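Local atomic coordinates of Glyoxalase/bleomycin resistance protein/dioxygenase (Albidiferax ferrireducens T118, PDB entry 4QB5), a protein that belongs to the glyoxalase/bleomycin resistance/dioxygenase superfamily and may act as a dioxygenase, though its own substrate and reaction are not established. Residues Ala43-Thr47 against Leu48-Pro52. Residues are numbered along the deposited sequence; the frame is centred on the assembly and turned at random.
Sequences ALLGT and LGIGP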
loop_
_atom_site.group_PDB
_atom_site.type_symbol
_atom_site.label_atom_id
_atom_site.label_comp_id
_atom_site.label_asym_id
_atom_site.label_seq_id
_atom_site.Cartn_x
_atom_site.Cartn_y
_atom_site.Cartn_z
ATOM N N ALA C 43 -8.814 10.847 12.484
ATOM C CA ALA C 43 -7.951 11.811 13.144
ATOM C C ALA C 43 -6.661 12.023 12.356
ATOM O O ALA C 43 -6.202 13.182 12.125
ATOM C CB ALA C 43 -7.602 11.387 14.608
ATOM N N LEU C 44 -6.092 10.911 11.920
ATOM C CA LEU C 44 -4.802 10.927 11.263
ATOM C C LEU C 44 -4.871 11.576 9.885
ATOM O O LEU C 44 -4.140 12.508 9.581
ATOM C CB LEU C 44 -4.321 9.499 11.078
ATOM C CG LEU C 44 -2.941 9.358 10.496
ATOM C CD1 LEU C 44 -1.917 9.580 11.591
ATOM C CD2 LEU C 44 -2.765 8.003 9.816
ATOM N N LEU C 45 -5.718 11.046 9.043
ATOM C CA LEU C 45 -5.787 11.520 7.694
ATOM C C LEU C 45 -6.498 12.862 7.597
ATOM O O LEU C 45 -6.283 13.579 6.620
ATOM C CB LEU C 45 -6.404 10.483 6.777
ATOM C CG LEU C 45 -5.712 9.087 6.784
ATOM C CD1 LEU C 45 -6.444 8.127 5.908
ATOM C CD2 LEU C 45 -4.288 9.286 6.309
ATOM N N GLY C 46 -7.345 13.201 8.573
ATOM C CA GLY C 46 -7.920 14.564 8.631
ATOM C C GLY C 46 -6.811 15.633 8.604
ATOM O O GLY C 46 -7.008 16.727 8.073
ATOM N N THR C 47 -5.650 15.342 9.175
ATOM C CA THR C 47 -4.585 16.342 9.228
ATOM C C THR C 47 -4.048 16.622 7.813
ATOM O O THR C 47 -3.444 17.674 7.574
ATOM C CB THR C 47 -3.358 15.933 10.058
ATOM O OG1 THR C 47 -2.717 14.774 9.443
ATOM C CG2 THR C 47 -3.704 15.689 11.498
ATOM N N LEU C 48 -4.250 15.672 6.905
ATOM C CA LEU C 48 -3.872 15.832 5.494
ATOM C C LEU C 48 -5.043 16.230 4.655
ATOM O O LEU C 48 -4.957 16.271 3.426
ATOM C CB LEU C 48 -3.287 14.503 4.948
ATOM C CG LEU C 48 -2.181 13.892 5.767
ATOM C CD1 LEU C 48 -1.580 12.642 5.176
ATOM C CD2 LEU C 48 -1.073 14.883 5.974
ATOM N N GLY C 49 -6.150 16.567 5.293
ATOM C CA GLY C 49 -7.320 17.054 4.570
ATOM C C GLY C 49 -8.168 15.945 3.915
ATOM O O GLY C 49 -8.985 16.208 3.047
ATOM N N ILE C 50 -8.012 14.720 4.369
ATOM C CA ILE C 50 -8.725 13.567 3.865
ATOM C C ILE C 50 -9.871 13.291 4.845
ATOM O O ILE C 50 -9.570 13.065 6.047
ATOM C CB ILE C 50 -7.742 12.411 3.722
ATOM C CG1 ILE C 50 -6.775 12.761 2.603
ATOM C CG2 ILE C 50 -8.418 11.067 3.421
ATOM C CD1 ILE C 50 -5.586 11.848 2.556
ATOM N N GLY C 51 -11.140 13.395 4.307
ATOM C CA GLY C 51 -12.507 13.599 5.022
ATOM C C GLY C 51 -12.703 12.284 5.683
ATOM O O GLY C 51 -11.868 11.348 5.409
ATOM N N PRO C 52 -13.711 12.162 6.548
ATOM C CA PRO C 52 -13.730 10.953 7.344
ATOM C C PRO C 52 -14.116 9.716 6.576
ATOM O O PRO C 52 -14.593 9.793 5.456
ATOM C CB PRO C 52 -14.770 11.249 8.452
ATOM C CG PRO C 52 -15.612 12.381 7.938
ATOM C CD PRO C 52 -14.730 13.151 6.986
#
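Leu45 and Ile50 pack CB against CB near the C-terminal end of helix 34-46, and the chain between them turns back through a Schellman motif. Two hydrogen bonds define it: Ile50 N reaches back to Leu45 O (3.1 Å, 159° at the hydrogen), and inside that link Gly49 N bonds to Gly46 O (2.9 Å), closing a type I turn from Gly46 to Gly49. Gly49 is the C-prime residue, and its positive phi is a backbone shape that suits glycine. Leu48 N also donates to Leu45 O at 2.9 Å, on a more bent path, and comes from the face of the carbonyl plane opposite to Ile50 N.

Ile50 can be followed outward. Its CB lies 3.4 Å from Leu45 O and 3.9 Å from Leu45 CB. CG2, anti to the backbone N, stays on that same methylene, while CG1 passes more loosely by Leu45 O. Ile50 CD1 continues the extended chain (chi2 168°) and comes no nearer to Leu45 than 4.5 Å, at Leu45 O. The Ile50 side chain also packs on Tyr62 of strand 59-64, which Leu45 touches too, and on Met23 of the second subunit. Leu48 CD1 only grazes Leu45 CD2, at 4.5 Å; both leucines rest on Phe90 of strand 87-91.

The Thr47 hydroxyl adds a side-chain bond. With chi1 at 64°, OG1 lies between the backbone N and the carbonyl carbon and donates to Leu44 O (2.7 Å), almost in line with the C=O bond, and Thr47 N shares that acceptor. CG and CD2 of Leu48 lie against the same OG1. The carbonyls of Leu44, Leu45 and Gly46 thus all find donors within this stretch, while the apolar groups of Leu45 and Ile50 close together beside it as the chain leaves for strand 54-55.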